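Local atomic coordinates of L-serine ammonia-lyase (Rhizomucor miehei CAU432, PDB entry 5C3U), a protein that belongs to the pyridoxal-phosphate-dependent enzymes and holds pyridoxal-5'-phosphate in a pocket of an alpha/beta fold with two sheets. Residues Lys41-Asn44 and Ile45-Ser48; Gly123-Trp126 and Thr127-Glu130; Gly209-Ala212 and Phe213-Ser216; Ala239-Ser242 and Lys243-Glu246; Ala257-Asp260 and Ala261-Ala264. All coordinates share one frame; numbering follows the deposited sequence.

Contact 1 (Lys41-Asn44 and Ile45-Ser48); sequences KMEN and IQPS
The carboxylate of E43 and the carboxamide of Q46 lie side by side and point the same way, their planes 50° apart, and are joined by a hydrogen bond. Q46 NE2 donates to E43 OE1 at 3.0 Å. The oxygen lies close to the amide plane, while NE2 comes to it from the syn side and 30° out of the carboxylate plane. Both chains bend at chi2, which brings the flat ends together over three residues; Q46 CG, 3.5 Å from E43 OE1, runs alongside. R54 forms a salt bridge with E43 OE1, T22 hydrogen-bonds E43 OE2, and V20 N binds Q46 OE1, so each buried group is gripped at both of its polar atoms. Glutamine suits the place because one amide offers an N-H donor for E43 and a carbonyl acceptor for V20 N. The backbone here is a short 3-10 turn directly after strand 37-42, next to strand 306-311 in the mixed sheet. Its rung is Q46 N to E43 O, 3.2 Å, with a weak one from I45 N to M42 O at 3.3 Å. M42 itself sits at the centre of an inverse gamma turn, closed by a weak bond from E43 N to K41 O. I45 sets CG1 4.3 Å from M42 CB, a loose apolar touch; the branched chain is largely exposed, whereas M42 is buried and touches M276.

Contact 2 (Gly123-Trp126 and Thr127-Glu130); sequences GENW and TAAE
An asparagine N-cap starts helix 126-134, and N125 makes it with its side chain: OD1 accepts from A128 N at 3.0 Å, the donor nitrogen lying nearly along the C=O axis of the amide. The short side chain can turn back to this N-H because CG sits between the backbone N and the carbonyl carbon (chi1 60°). Asparagine suits the place, since its carbonyl oxygen reaches the first turn and takes up an N-H that has no earlier helical carbonyl to bind. The backbone continues the pattern with A129 N to N125 O at 3.1 Å and E130 N to W126 O at 3.0 Å. The cap follows strand 118-121, at the edge of the four-stranded parallel sheet, and turns the chain from strand into helix. Ahead of it, G123 has a positive phi of 105°, a conformation glycine takes easily; its bare CA lets A128 CB approach to 3.9 Å. The indole of W126 packs on V100, P101, P79 and V82. Within the turn, W126 CE3 meets A129 CB obliquely at 4.2 Å, and the small methyl of A129 also fits against V99 of strand 95-100. At E130 a water donates to OE1 at 3.0 Å and weakly to W126 O, linking the carboxylate to the backbone one turn back. The other oxygen, E130 OE2, forms a salt bridge with R134, one turn further along the same helix.

Contact 3 (Gly209-Ala212 and Phe213-Ser216); sequences GSNA and FQAS
N211 and Q214 turn their amides almost at right angles, with planes 82° apart, and join them by one bond. N211 ND2 donates to Q214 OE1 at 3.0 Å; the acceptor lies in the plane of the N211 amide, and the N-H points at it almost straight (175°). Seen from Q214, the donor is tilted only slightly from the carbonyl plane. Q214 reaches back with CG anti to its own nitrogen (chi1 178°) and an extended chain, which brings its oxygen to the residue that precedes the helix.

N211 holds the N-cap position of helix 212-219, yet its side chain makes no capping bond. The carboxylate of E206, on strand 202-207, does that work by accepting from F213 N and Q214 N. The backbone carbonyl of N211 takes A215 N at 2.9 Å. At the next residue, A212 O accepts two donors from a single residue: S216 N at 2.8 Å and S216 OG at 2.7 Å, which arrive from opposite faces of the carbonyl plane. Serine suits this site because its hydroxyl is short enough to fold back on its own helix while still accepting from V223 N. The F213 ring packs on A204, V253 and P255, an apolar setting that suits phenylalanine. The chemistry thus divides by residue: an amide pair at the partly exposed start of the helix, a buried carbonyl, A212 O, satisfied by both S216 N and S216 OG, and an aromatic ring that meets apolar neighbours.

Contact 4 (Ala239-Ser242 and Lys243-Glu246); sequences AVSS and KSLE
S244 CB lies 3.3 Å from S241 O, and its OG continues to the hydroxyl of S241. S241 OG donates to S244 OG at 2.7 Å. Beside this pair V240 CG2 packs 3.9 Å from S244 OG. With OG anti to its carbonyl carbon (chi1 -65°), S244 leans back toward the start of helix 242-250, for which S241 is the N-cap residue. The backbone follows suit: S244 N donates to S241 O at 2.9 Å, and E246 N to S242 O at 3.2 Å sets the first regular helical rung. Toward solvent, a water joins S242 OG to E246 OE1, to which it donates at 2.9 Å; K243 NZ forms only a long salt bridge, 3.7 Å, with the same E246 OE1. Serine fits both buried positions, S241 and S244, being small and able to give one bond while receiving another. N186 completes the set, its ND2 bonded to S241 OG and its OD1 to S244 OG. The two hydroxyls and this amide therefore form a closed circuit of hydrogen bonds that ties the helix start to helix 183-194.

Contact 5 (Ala257-Asp260 and Ala261-Ala264); sequences AVSD and AMAA
D260 O receives A264 N at 2.8 Å, the shortest polar bond here and a regular rung of helix 260-274. One residue earlier S259, the N-cap, serves the helix start twice: its carbonyl O takes A263 N at 3.1 Å, and its hydroxyl OG takes M262 N, also at 3.1 Å with an N-H angle of 158°. Serine is apt for a cap because its oxygen sits one bond from CB and, with OG between the backbone N and the carbonyl carbon (chi1 62°), meets the first turn.

M262 lies against this cap along much of its length. Its CG passes S259 OG at 3.4 Å and SD follows at 3.7 Å from the same oxygen; a bend at the last torsion then lays the methyl CE against V258 CG1 at 3.5 Å. The flexible thioether thereby reaches back from the helix to the end of strand 253-258, an outermost strand of the mixed sheet, where V258 also packs on A284 and L288 of helix 280-290. The small A261 and A264 fit against Y329 of helix 319-329.

D260, the first residue of the helix, has its carboxylate held by the loop: OD1 bonds the hydroxyl of T230 and OD2 accepts from I231 N. A negative group at the N-terminal end of a helix probably interacts favourably with the helix dipole, so the junction combines a hydroxyl cap, a carboxylate probably favoured by that dipole and an apolar bridge back to the strand.

How the contacts relate
Contact 1 is the most buried and contact 2 lies at the surface; contacts 3, 4 and 5 are intermediate. Contacts 1 and 5 include strand ends of the mixed sheet, one passing into a 3-10 turn and the other into a helix, and contact 3 follows another of its strands; contact 2 follows an edge strand of the four-stranded sheet. Contacts 2 to 5 are helix starts. The cap is the residue's own amide in contact 2, its hydroxyl in contact 5 and a strand carboxylate in contact 3, while contact 4 has a hydroxyl pair bonded to N186. Contacts 3 and 4 pack together, F213 CD1 lying 3.9 Å from V240 CG2, and Q214 OE1 touches A257 CB of contact 5 at 3.3 Å.

Contact 1 (Lys41-Asn44 and Ile45-Ser48)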
loop_
_atom_site.group_PDB
_atom_site.type_symbol
_atom_site.label_atom_id
_atom_site.label_comp_id
_atom_site.label_asym_id
_atom_site.label_seq_id
_atom_site.Cartn_x
_atom_site.Cartn_y
_atom_site.Cartn_z
ATOM N N LYS A 41 -2.907 -10.010 -6.828
ATOM C CA LYS A 41 -1.480 -10.024 -6.474
ATOM C C LYS A 41 -1.361 -9.933 -4.946
ATOM O O LYS A 41 -1.695 -8.908 -4.354
ATOM C CB LYS A 41 -0.757 -8.865 -7.183
ATOM C CG LYS A 41 0.749 -8.814 -6.975
ATOM C CD LYS A 41 1.426 -10.122 -7.380
ATOM C CE LYS A 41 2.929 -9.902 -7.521
ATOM N NZ LYS A 41 3.645 -11.198 -7.742
ATOM N N MET A 42 -0.924 -11.022 -4.304
ATOM C CA MET A 42 -1.075 -11.195 -2.855
ATOM C C MET A 42 0.100 -10.693 -1.994
ATOM O O MET A 42 0.885 -11.481 -1.466
ATOM C CB MET A 42 -1.360 -12.678 -2.518
ATOM C CG MET A 42 -2.558 -13.256 -3.271
ATOM S SD MET A 42 -4.086 -12.390 -2.859
ATOM C CE MET A 42 -4.236 -12.862 -1.137
ATOM N N GLU A 43 0.174 -9.381 -1.803
ATOM C CA GLU A 43 1.227 -8.777 -0.964
ATOM C C GLU A 43 1.120 -9.017 0.558
ATOM O O GLU A 43 2.049 -8.688 1.325
ATOM C CB GLU A 43 1.338 -7.287 -1.313
ATOM C CG GLU A 43 1.658 -7.063 -2.786
ATOM C CD GLU A 43 3.009 -7.664 -3.180
ATOM O OE1 GLU A 43 4.033 -7.263 -2.586
ATOM O OE2 GLU A 43 3.044 -8.528 -4.084
ATOM N N ASN A 44 -0.003 -9.587 1.010
ATOM C CA ASN A 44 -0.151 -9.953 2.421
ATOM C C ASN A 44 0.805 -11.065 2.819
ATOM O O ASN A 44 1.015 -11.315 4.004
ATOM C CB ASN A 44 -1.603 -10.351 2.740
ATOM C CG ASN A 44 -2.130 -11.447 1.817
ATOM O OD1 ASN A 44 -1.879 -11.436 0.607
ATOM N ND2 ASN A 44 -2.876 -12.391 2.380
ATOM N N ILE A 45 1.392 -11.717 1.817
ATOM C CA ILE A 45 2.350 -12.819 2.016
ATOM C C ILE A 45 3.794 -12.322 2.271
ATOM O O ILE A 45 4.670 -13.081 2.704
ATOM C CB ILE A 45 2.326 -13.795 0.802
ATOM C CG1 ILE A 45 0.938 -14.427 0.650
ATOM C CG2 ILE A 45 3.380 -14.903 0.934
ATOM C CD1 ILE A 45 0.468 -15.167 1.886
ATOM N N GLN A 46 4.041 -11.047 2.013
ATOM C CA GLN A 46 5.360 -10.456 2.275
ATOM C C GLN A 46 5.741 -10.587 3.738
ATOM O O GLN A 46 4.859 -10.531 4.615
ATOM C CB GLN A 46 5.353 -8.964 1.922
ATOM C CG GLN A 46 5.253 -8.656 0.440
ATOM C CD GLN A 46 6.483 -9.055 -0.359
ATOM O OE1 GLN A 46 7.487 -9.506 0.185
ATOM N NE2 GLN A 46 6.402 -8.885 -1.664
ATOM N N PRO A 47 7.051 -10.735 4.027
ATOM C CA PRO A 47 7.476 -10.566 5.402
ATOM C C PRO A 47 6.967 -9.227 5.905
ATOM O O PRO A 47 6.924 -8.243 5.154
ATOM C CB PRO A 47 9.006 -10.532 5.320
ATOM C CG PRO A 47 9.359 -11.161 4.030
ATOM C CD PRO A 47 8.172 -11.060 3.120
ATOM N N SER A 48 6.554 -9.217 7.157
ATOM C CA SER A 48 5.897 -8.057 7.816
ATOM C C SER A 48 4.408 -7.848 7.453
ATOM O O SER A 48 3.715 -7.113 8.151
ATOM C CB SER A 48 6.702 -6.744 7.749
ATOM O OG SER A 48 6.438 -6.020 6.539
#

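Contact 2 (Gly123-Trp126 and Thr127-Glu130)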
loop_
_atom_site.group_PDB
_atom_site.type_symbol
_atom_site.label_atom_id
_atom_site.label_comp_id
_atom_site.label_asym_id
_atom_site.label_seq_id
_atom_site.Cartn_x
_atom_site.Cartn_y
_atom_site.Cartn_z
ATOM N N GLY A 123 1.065 10.036 20.475
ATOM C CA GLY A 123 0.197 10.688 19.483
ATOM C C GLY A 123 -1.219 10.135 19.415
ATOM O O GLY A 123 -1.477 8.988 19.793
ATOM N N GLU A 124 -2.137 10.960 18.919
ATOM C CA GLU A 124 -3.533 10.567 18.760
ATOM C C GLU A 124 -3.755 9.804 17.446
ATOM O O GLU A 124 -4.747 9.087 17.313
ATOM C CB GLU A 124 -4.460 11.800 18.833
ATOM C CG GLU A 124 -4.231 12.807 17.705
ATOM C CD GLU A 124 -5.191 13.992 17.713
ATOM O OE1 GLU A 124 -6.259 13.905 18.359
ATOM O OE2 GLU A 124 -4.881 15.018 17.059
ATOM N N ASN A 125 -2.843 9.963 16.486
ATOM C CA ASN A 125 -2.954 9.291 15.187
ATOM C C ASN A 125 -1.585 9.144 14.537
ATOM O O ASN A 125 -0.597 9.608 15.101
ATOM C CB ASN A 125 -3.929 10.020 14.248
ATOM C CG ASN A 125 -3.523 11.455 13.951
ATOM O OD1 ASN A 125 -2.343 11.821 13.980
ATOM N ND2 ASN A 125 -4.523 12.285 13.626
ATOM N N TRP A 126 -1.519 8.519 13.358
ATOM C CA TRP A 126 -0.229 8.299 12.695
ATOM C C TRP A 126 0.494 9.549 12.235
ATOM O O TRP A 126 1.728 9.572 12.175
ATOM C CB TRP A 126 -0.358 7.299 11.548
ATOM C CG TRP A 126 -0.607 5.925 12.100
ATOM C CD1 TRP A 126 -1.829 5.274 12.248
ATOM C CD2 TRP A 126 0.398 5.000 12.629
ATOM N NE1 TRP A 126 -1.653 4.032 12.817
ATOM C CE2 TRP A 126 -0.336 3.814 13.082
ATOM C CE3 TRP A 126 1.788 5.047 12.788
ATOM C CZ2 TRP A 126 0.307 2.721 13.646
ATOM C CZ3 TRP A 126 2.424 3.931 13.356
ATOM C CH2 TRP A 126 1.696 2.810 13.777
ATOM N N THR A 127 -0.253 10.591 11.882
ATOM C CA THR A 127 0.389 11.865 11.554
ATOM C C THR A 127 1.188 12.408 12.764
ATOM O O THR A 127 2.334 12.865 12.625
ATOM C CB THR A 127 -0.666 12.880 11.082
ATOM O OG1 THR A 127 -1.433 12.285 10.032
ATOM C CG2 THR A 127 -0.002 14.118 10.571
ATOM N N ALA A 128 0.596 12.332 13.957
ATOM C CA ALA A 128 1.273 12.808 15.155
ATOM C C ALA A 128 2.464 11.910 15.516
ATOM O O ALA A 128 3.483 12.408 15.977
ATOM C CB ALA A 128 0.317 12.900 16.321
ATOM N N ALA A 129 2.316 10.600 15.321
ATOM C CA ALA A 129 3.438 9.650 15.546
ATOM C C ALA A 129 4.620 10.010 14.654
ATOM O O ALA A 129 5.772 10.048 15.117
ATOM C CB ALA A 129 2.996 8.210 15.296
ATOM N N GLU A 130 4.326 10.297 13.384
ATOM C CA GLU A 130 5.344 10.702 12.429
ATOM C C GLU A 130 6.040 11.996 12.852
ATOM O O GLU A 130 7.259 12.106 12.733
ATOM C CB GLU A 130 4.771 10.856 11.014
ATOM C CG GLU A 130 5.833 11.220 9.978
ATOM C CD GLU A 130 5.275 11.546 8.606
ATOM O OE1 GLU A 130 4.048 11.399 8.386
ATOM O OE2 GLU A 130 6.079 11.963 7.743
HETATM O O HOH W 1 2.067 9.318 9.206
#

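Contact 3 (Gly209-Ala212 and Phe213-Ser216)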
loop_
_atom_site.group_PDB
_atom_site.type_symbol
_atom_site.label_atom_id
_atom_site.label_comp_id
_atom_site.label_asym_id
_atom_site.label_seq_id
_atom_site.Cartn_x
_atom_site.Cartn_y
_atom_site.Cartn_z
ATOM N N GLY A 209 -12.712 9.922 2.210
ATOM C CA GLY A 209 -12.191 10.562 3.424
ATOM C C GLY A 209 -10.781 11.110 3.313
ATOM O O GLY A 209 -10.399 11.966 4.093
ATOM N N SER A 210 -9.999 10.636 2.342
ATOM C CA SER A 210 -8.637 11.155 2.136
ATOM C C SER A 210 -8.210 10.987 0.669
ATOM O O SER A 210 -7.589 9.990 0.287
ATOM C CB SER A 210 -7.637 10.455 3.086
ATOM O OG SER A 210 -6.375 11.107 3.075
ATOM N N ASN A 211 -8.571 11.954 -0.171
ATOM C CA ASN A 211 -8.432 11.750 -1.602
ATOM C C ASN A 211 -7.435 12.715 -2.255
ATOM O O ASN A 211 -7.694 13.268 -3.338
ATOM C CB ASN A 211 -9.825 11.811 -2.266
ATOM C CG ASN A 211 -10.381 13.230 -2.365
ATOM O OD1 ASN A 211 -10.152 14.079 -1.493
ATOM N ND2 ASN A 211 -11.138 13.483 -3.427
ATOM N N ALA A 212 -6.279 12.911 -1.603
ATOM C CA ALA A 212 -5.316 13.928 -2.079
ATOM C C ALA A 212 -4.850 13.698 -3.516
ATOM O O ALA A 212 -4.682 14.662 -4.277
ATOM C CB ALA A 212 -4.121 14.049 -1.136
ATOM N N PHE A 213 -4.659 12.446 -3.909
ATOM C CA PHE A 213 -4.236 12.184 -5.284
ATOM C C PHE A 213 -5.278 12.641 -6.297
ATOM O O PHE A 213 -4.958 13.388 -7.232
ATOM C CB PHE A 213 -3.898 10.716 -5.540
ATOM C CG PHE A 213 -3.458 10.453 -6.956
ATOM C CD1 PHE A 213 -2.252 10.965 -7.427
ATOM C CD2 PHE A 213 -4.265 9.735 -7.833
ATOM C CE1 PHE A 213 -1.844 10.750 -8.747
ATOM C CE2 PHE A 213 -3.858 9.505 -9.150
ATOM C CZ PHE A 213 -2.639 10.006 -9.604
ATOM N N GLN A 214 -6.522 12.208 -6.076
ATOM C CA GLN A 214 -7.635 12.548 -6.950
ATOM C C GLN A 214 -7.819 14.057 -7.014
ATOM O O GLN A 214 -7.989 14.599 -8.115
ATOM C CB GLN A 214 -8.914 11.879 -6.435
ATOM C CG GLN A 214 -10.161 12.200 -7.252
ATOM C CD GLN A 214 -11.374 11.435 -6.743
ATOM O OE1 GLN A 214 -11.703 11.489 -5.557
ATOM N NE2 GLN A 214 -12.030 10.721 -7.632
ATOM N N ALA A 215 -7.795 14.718 -5.842
ATOM C CA ALA A 215 -7.918 16.190 -5.764
ATOM C C ALA A 215 -6.772 16.902 -6.461
ATOM O O ALA A 215 -6.991 17.919 -7.130
ATOM C CB ALA A 215 -8.016 16.663 -4.314
ATOM N N SER A 216 -5.558 16.364 -6.324
ATOM C CA SER A 216 -4.371 16.961 -6.939
ATOM C C SER A 216 -4.413 16.886 -8.459
ATOM O O SER A 216 -4.025 17.868 -9.145
ATOM C CB SER A 216 -3.099 16.317 -6.360
ATOM O OG SER A 216 -3.001 16.647 -4.989
#

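Contact 4 (Ala239-Ser242 and Lys243-Glu246)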
loop_
_atom_site.group_PDB
_atom_site.type_symbol
_atom_site.label_atom_id
_atom_site.label_comp_id
_atom_site.label_asym_id
_atom_site.label_seq_id
_atom_site.Cartn_x
_atom_site.Cartn_y
_atom_site.Cartn_z
ATOM N N ALA A 239 -0.635 14.978 1.707
ATOM C CA ALA A 239 -0.383 15.320 0.311
ATOM C C ALA A 239 0.136 14.105 -0.432
ATOM O O ALA A 239 0.695 13.181 0.171
ATOM C CB ALA A 239 0.628 16.462 0.226
ATOM N N VAL A 240 -0.042 14.080 -1.738
ATOM C CA VAL A 240 0.530 12.995 -2.525
ATOM C C VAL A 240 1.936 13.427 -2.971
ATOM O O VAL A 240 2.235 14.633 -2.998
ATOM C CB VAL A 240 -0.411 12.601 -3.685
ATOM C CG1 VAL A 240 -0.272 13.545 -4.876
ATOM C CG2 VAL A 240 -0.214 11.153 -4.104
ATOM N N SER A 241 2.805 12.464 -3.295
ATOM C CA SER A 241 4.155 12.830 -3.740
ATOM C C SER A 241 4.092 13.614 -5.042
ATOM O O SER A 241 3.277 13.309 -5.915
ATOM C CB SER A 241 5.015 11.598 -3.946
ATOM O OG SER A 241 4.591 10.891 -5.080
ATOM N N SER A 242 4.967 14.609 -5.178
ATOM C CA SER A 242 5.047 15.389 -6.433
ATOM C C SER A 242 5.335 14.502 -7.659
ATOM O O SER A 242 4.917 14.811 -8.783
ATOM C CB SER A 242 6.115 16.473 -6.304
ATOM O OG SER A 242 7.375 15.853 -6.205
ATOM N N LYS A 243 6.057 13.400 -7.440
ATOM C CA LYS A 243 6.330 12.443 -8.510
ATOM C C LYS A 243 5.046 11.805 -9.037
ATOM O O LYS A 243 4.958 11.522 -10.222
ATOM C CB LYS A 243 7.316 11.364 -8.030
ATOM C CG LYS A 243 7.648 10.253 -9.033
ATOM C CD LYS A 243 8.269 10.758 -10.333
ATOM C CE LYS A 243 9.659 11.327 -10.143
ATOM N NZ LYS A 243 10.443 11.219 -11.410
ATOM N N SER A 244 4.058 11.591 -8.159
ATOM C CA SER A 244 2.805 10.927 -8.549
ATOM C C SER A 244 2.047 11.754 -9.584
ATOM O O SER A 244 1.567 11.222 -10.589
ATOM C CB SER A 244 1.901 10.690 -7.330
ATOM O OG SER A 244 2.528 9.780 -6.442
ATOM N N LEU A 245 1.950 13.044 -9.305
ATOM C CA LEU A 245 1.287 14.006 -10.195
ATOM C C LEU A 245 2.007 14.104 -11.536
ATOM O O LEU A 245 1.373 14.131 -12.601
ATOM C CB LEU A 245 1.215 15.368 -9.495
ATOM C CG LEU A 245 0.296 16.461 -10.081
ATOM C CD1 LEU A 245 -1.159 16.016 -10.084
ATOM C CD2 LEU A 245 0.438 17.761 -9.304
ATOM N N GLU A 246 3.336 14.152 -11.481
ATOM C CA GLU A 246 4.183 14.179 -12.669
ATOM C C GLU A 246 3.983 12.941 -13.555
ATOM O O GLU A 246 3.771 13.065 -14.765
ATOM C CB GLU A 246 5.654 14.341 -12.238
ATOM C CG GLU A 246 6.708 14.041 -13.291
ATOM C CD GLU A 246 8.108 14.462 -12.858
ATOM O OE1 GLU A 246 8.439 14.353 -11.652
ATOM O OE2 GLU A 246 8.884 14.903 -13.734
HETATM O O HOH W 2 8.730 15.308 -8.886
#

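Contact 5 (Ala257-Asp260 and Ala261-Ala264)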
loop_
_atom_site.group_PDB
_atom_site.type_symbol
_atom_site.label_atom_id
_atom_site.label_comp_id
_atom_site.label_asym_id
_atom_site.label_seq_id
_atom_site.Cartn_x
_atom_site.Cartn_y
_atom_site.Cartn_z
ATOM N N ALA A 257 -12.394 7.171 -6.390
ATOM C CA ALA A 257 -12.581 7.159 -4.942
ATOM C C ALA A 257 -13.802 6.343 -4.578
ATOM O O ALA A 257 -14.821 6.439 -5.244
ATOM C CB ALA A 257 -12.714 8.576 -4.405
ATOM N N VAL A 258 -13.670 5.513 -3.540
ATOM C CA VAL A 258 -14.768 4.717 -2.993
ATOM C C VAL A 258 -15.066 5.125 -1.534
ATOM O O VAL A 258 -14.249 5.784 -0.883
ATOM C CB VAL A 258 -14.459 3.199 -3.061
ATOM C CG1 VAL A 258 -14.089 2.759 -4.476
ATOM C CG2 VAL A 258 -13.366 2.809 -2.063
ATOM N N SER A 259 -16.231 4.749 -1.012
ATOM C CA SER A 259 -16.584 5.100 0.362
ATOM C C SER A 259 -15.964 4.100 1.350
ATOM O O SER A 259 -15.564 3.007 0.962
ATOM C CB SER A 259 -18.097 5.058 0.548
ATOM O OG SER A 259 -18.572 3.738 0.301
ATOM N N ASP A 260 -15.932 4.488 2.615
ATOM C CA ASP A 260 -15.510 3.564 3.690
ATOM C C ASP A 260 -16.396 2.326 3.719
ATOM O O ASP A 260 -15.902 1.220 3.972
ATOM C CB ASP A 260 -15.498 4.285 5.031
ATOM C CG ASP A 260 -14.184 5.027 5.285
ATOM O OD1 ASP A 260 -13.327 5.102 4.372
ATOM O OD2 ASP A 260 -13.996 5.538 6.415
ATOM N N ALA A 261 -17.697 2.497 3.458
ATOM C CA ALA A 261 -18.624 1.364 3.446
ATOM C C ALA A 261 -18.275 0.361 2.344
ATOM O O ALA A 261 -18.326 -0.845 2.572
ATOM C CB ALA A 261 -20.081 1.819 3.339
ATOM N N MET A 262 -17.901 0.851 1.165
ATOM C CA MET A 262 -17.478 -0.040 0.080
ATOM C C MET A 262 -16.196 -0.781 0.450
ATOM O O MET A 262 -16.084 -1.987 0.221
ATOM C CB MET A 262 -17.253 0.734 -1.215
ATOM C CG MET A 262 -18.536 1.166 -1.872
ATOM S SD MET A 262 -18.259 2.444 -3.124
ATOM C CE MET A 262 -17.379 1.516 -4.350
ATOM N N ALA A 263 -15.232 -0.057 1.022
ATOM C CA ALA A 263 -13.960 -0.668 1.406
ATOM C C ALA A 263 -14.188 -1.715 2.493
ATOM O O ALA A 263 -13.585 -2.782 2.457
ATOM C CB ALA A 263 -12.963 0.398 1.878
ATOM N N ALA A 264 -15.067 -1.413 3.442
ATOM C CA ALA A 264 -15.326 -2.332 4.554
ATOM C C ALA A 264 -16.017 -3.604 4.047
ATOM O O ALA A 264 -15.733 -4.742 4.486
ATOM C CB ALA A 264 -16.197 -1.657 5.599
#